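Acidocalcisomal pyrophosphatase (Trypanosoma brucei brucei, PDB 5C5V) probably hydrolyses inorganic pyrophosphate in a magnesium-dependent PPase domain, to which an EF-hand domain is joined. Local coordinates at residues A66-H71 against K78-V83. Numbering follows the deposited sequence.
Sequences AWWCSH and KCFSMV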
ATOM      1  N   ALA A  66      45.559 -10.021 -22.111  1.00 76.84           N
ATOM      2  CA  ALA A  66      46.527 -10.136 -23.190  1.00 77.61           C
ATOM      3  C   ALA A  66      47.483 -11.294 -22.945  1.00 78.21           C
ATOM      4  O   ALA A  66      47.755 -12.086 -23.853  1.00 78.89           O
ATOM      5  CB  ALA A  66      47.302  -8.835 -23.351  1.00 77.66           C
ATOM      6  N   TRP A  67      48.009 -11.370 -21.727  1.00 79.12           N
ATOM      7  CA  TRP A  67      48.892 -12.461 -21.347  1.00 79.33           C
ATOM      8  C   TRP A  67      48.195 -13.806 -21.512  1.00 79.78           C
ATOM      9  O   TRP A  67      48.761 -14.753 -22.076  1.00 80.75           O
ATOM     10  CB  TRP A  67      49.366 -12.302 -19.904  1.00 79.09           C
ATOM     11  CG  TRP A  67      49.831 -13.599 -19.333  1.00 79.77           C
ATOM     12  CD1 TRP A  67      51.057 -14.181 -19.501  1.00 80.74           C
ATOM     13  CD2 TRP A  67      49.057 -14.512 -18.546  1.00 79.63           C
ATOM     14  NE1 TRP A  67      51.097 -15.394 -18.847  1.00 81.03           N
ATOM     15  CE2 TRP A  67      49.881 -15.616 -18.250  1.00 80.40           C
ATOM     16  CE3 TRP A  67      47.745 -14.501 -18.058  1.00 78.90           C
ATOM     17  CZ2 TRP A  67      49.437 -16.696 -17.484  1.00 80.30           C
ATOM     18  CZ3 TRP A  67      47.307 -15.572 -17.297  1.00 78.86           C
ATOM     19  CH2 TRP A  67      48.151 -16.654 -17.017  1.00 79.58           C
ATOM     20  N   TRP A  68      46.965 -13.886 -21.024  1.00 77.56           N
ATOM     21  CA  TRP A  68      46.205 -15.120 -21.087  1.00 77.63           C
ATOM     22  C   TRP A  68      46.003 -15.585 -22.524  1.00 78.31           C
ATOM     23  O   TRP A  68      46.222 -16.756 -22.843  1.00 78.75           O
ATOM     24  CB  TRP A  68      44.855 -14.946 -20.413  1.00 76.79           C
ATOM     25  CG  TRP A  68      43.928 -16.085 -20.652  1.00 76.82           C
ATOM     26  CD1 TRP A  68      42.943 -16.161 -21.591  1.00 76.66           C
ATOM     27  CD2 TRP A  68      43.894 -17.320 -19.935  1.00 76.98           C
ATOM     28  NE1 TRP A  68      42.294 -17.362 -21.501  1.00 76.87           N
ATOM     29  CE2 TRP A  68      42.858 -18.096 -20.493  1.00 77.02           C
ATOM     30  CE3 TRP A  68      44.636 -17.844 -18.873  1.00 77.09           C
ATOM     31  CZ2 TRP A  68      42.546 -19.369 -20.028  1.00 77.40           C
ATOM     32  CZ3 TRP A  68      44.326 -19.103 -18.409  1.00 77.29           C
ATOM     33  CH2 TRP A  68      43.290 -19.855 -18.986  1.00 77.69           C
ATOM     34  N   CYS A  69      45.580 -14.664 -23.384  1.00 78.35           N
ATOM     35  CA  CYS A  69      45.312 -14.979 -24.783  1.00 79.10           C
ATOM     36  C   CYS A  69      46.572 -15.335 -25.572  1.00 80.17           C
ATOM     37  O   CYS A  69      46.476 -15.938 -26.639  1.00 80.86           O
ATOM     38  CB  CYS A  69      44.593 -13.824 -25.472  1.00 78.75           C
ATOM     39  SG  CYS A  69      42.847 -13.685 -25.043  1.00 78.39           S
ATOM     40  N   SER A  70      47.741 -14.951 -25.063  1.00 81.33           N
ATOM     41  CA  SER A  70      48.997 -15.213 -25.756  1.00 82.19           C
ATOM     42  C   SER A  70      49.494 -16.653 -25.588  1.00 82.93           C
ATOM     43  O   SER A  70      50.406 -17.079 -26.284  1.00 84.03           O
ATOM     44  CB  SER A  70      50.068 -14.235 -25.276  1.00 82.10           C
ATOM     45  OG  SER A  70      50.562 -14.611 -24.003  1.00 82.01           O
ATOM     46  N   HIS A  71      48.937 -17.379 -24.624  1.00 84.46           N
ATOM     47  CA  HIS A  71      49.263 -18.795 -24.416  1.00 84.89           C
ATOM     48  C   HIS A  71      48.667 -19.669 -25.518  1.00 85.70           C
ATOM     49  O   HIS A  71      47.757 -19.230 -26.233  1.00 85.45           O
ATOM     50  CB  HIS A  71      48.748 -19.274 -23.056  1.00 84.69           C
ATOM     51  CG  HIS A  71      49.583 -18.827 -21.900  1.00 84.52           C
ATOM     52  ND1 HIS A  71      50.648 -19.564 -21.427  1.00 85.13           N
ATOM     53  CD2 HIS A  71      49.508 -17.725 -21.116  1.00 83.69           C
ATOM     54  CE1 HIS A  71      51.195 -18.937 -20.402  1.00 84.54           C
ATOM     55  NE2 HIS A  71      50.531 -17.814 -20.200  1.00 84.14           N
ATOM     56  N   LYS A  78      43.537 -26.681 -20.127  1.00 83.68           N
ATOM     57  CA  LYS A  78      43.657 -27.652 -19.042  1.00 83.70           C
ATOM     58  C   LYS A  78      43.337 -26.991 -17.692  1.00 83.35           C
ATOM     59  O   LYS A  78      42.506 -27.503 -16.930  1.00 82.96           O
ATOM     60  CB  LYS A  78      45.047 -28.266 -18.961  1.00 84.36           C
ATOM     61  CG  LYS A  78      46.155 -27.305 -18.563  1.00 84.25           C
ATOM     62  CD  LYS A  78      47.505 -27.991 -18.675  1.00 84.67           C
ATOM     63  CE  LYS A  78      48.652 -27.055 -18.346  1.00 84.78           C
ATOM     64  NZ  LYS A  78      49.973 -27.757 -18.453  1.00 85.15           N
ATOM     65  N   CYS A  79      43.952 -25.838 -17.409  1.00 82.15           N
ATOM     66  CA  CYS A  79      43.725 -25.194 -16.121  1.00 81.45           C
ATOM     67  C   CYS A  79      42.378 -24.485 -16.185  1.00 80.49           C
ATOM     68  O   CYS A  79      41.696 -24.345 -15.177  1.00 80.06           O
ATOM     69  CB  CYS A  79      44.838 -24.197 -15.760  1.00 81.29           C
ATOM     70  SG  CYS A  79      44.538 -22.479 -16.316  1.00 80.30           S
ATOM     71  N   PHE A  80      41.990 -24.059 -17.383  1.00 76.80           N
ATOM     72  CA  PHE A  80      40.742 -23.330 -17.580  1.00 76.09           C
ATOM     73  C   PHE A  80      39.524 -24.146 -17.168  1.00 75.97           C
ATOM     74  O   PHE A  80      38.456 -23.595 -16.895  1.00 75.46           O
ATOM     75  CB  PHE A  80      40.582 -22.904 -19.039  1.00 76.20           C
ATOM     76  CG  PHE A  80      39.302 -22.162 -19.310  1.00 75.60           C
ATOM     77  CD1 PHE A  80      39.170 -20.821 -18.969  1.00 74.95           C
ATOM     78  CD2 PHE A  80      38.211 -22.817 -19.861  1.00 75.61           C
ATOM     79  CE1 PHE A  80      37.978 -20.133 -19.199  1.00 74.37           C
ATOM     80  CE2 PHE A  80      37.016 -22.139 -20.095  1.00 75.37           C
ATOM     81  CZ  PHE A  80      36.901 -20.795 -19.761  1.00 74.60           C
ATOM     82  N   SER A  81      39.658 -25.461 -17.146  1.00 75.47           N
ATOM     83  CA  SER A  81      38.538 -26.283 -16.716  1.00 75.36           C
ATOM     84  C   SER A  81      38.228 -25.992 -15.251  1.00 74.86           C
ATOM     85  O   SER A  81      37.071 -25.988 -14.848  1.00 74.54           O
ATOM     86  CB  SER A  81      38.829 -27.766 -16.924  1.00 76.28           C
ATOM     87  OG  SER A  81      37.723 -28.534 -16.486  1.00 76.48           O
ATOM     88  N   MET A  82      39.271 -25.762 -14.455  1.00 73.12           N
ATOM     89  CA  MET A  82      39.086 -25.363 -13.064  1.00 72.76           C
ATOM     90  C   MET A  82      38.474 -23.968 -12.985  1.00 71.90           C
ATOM     91  O   MET A  82      37.484 -23.761 -12.295  1.00 71.39           O
ATOM     92  CB  MET A  82      40.411 -25.403 -12.299  1.00 73.13           C
ATOM     93  CG  MET A  82      40.317 -24.773 -10.907  1.00 73.07           C
ATOM     94  SD  MET A  82      41.918 -24.469 -10.123  1.00 73.31           S
ATOM     95  CE  MET A  82      42.795 -23.567 -11.401  1.00 72.58           C
ATOM     96  N   VAL A  83      39.059 -23.031 -13.722  1.00 70.66           N
ATOM     97  CA  VAL A  83      38.581 -21.657 -13.773  1.00 69.94           C
ATOM     98  C   VAL A  83      37.106 -21.614 -14.131  1.00 69.85           C
ATOM     99  O   VAL A  83      36.309 -20.925 -13.476  1.00 69.27           O
ATOM    100  CB  VAL A  83      39.360 -20.822 -14.806  1.00 69.94           C
ATOM    101  CG1 VAL A  83      38.733 -19.455 -14.957  1.00 69.02           C
ATOM    102  CG2 VAL A  83      40.821 -20.709 -14.411  1.00 70.14           C
TER
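C79 and F80 meet the six-membered ring of W68, the indole that reaches from helix 61-69 to helix 73-87. The CA atoms of W68 and F80 stay 10.5 Å apart, a distance that a large flat indole can bridge. With CG anti to the backbone N (chi1 170°), W68 sends its benzo end across to the other helix. C79 comes first: its SG lies beside that ring, near its plane, 3.9 Å from W68 CH2, an edge-on sulfur-aromatic contact. A small, polarisable thiol suits a place at a ring edge; the C79 side chain also packs on M40 and L36. F80 follows, its CD1 3.8 Å from W68 CZ2, with CB 4.1 Å from W68 CH2; the two side chains cross at about a right angle, and the phenyl group extends the apolar surface to I5 of helix 3-14. V83, one turn on from C79, packs on I8, M9 and L36. M9 and the nearly parallel ring of W65 also touch W68. The contact lies in the helical N-terminal region, consistent with an EF-hand domain, away from the magnesium and imidodiphosphate sites. Without a hydrogen bond or salt bridge between the segments, their direct contact rests on dispersion and on the sulfur at the ring edge.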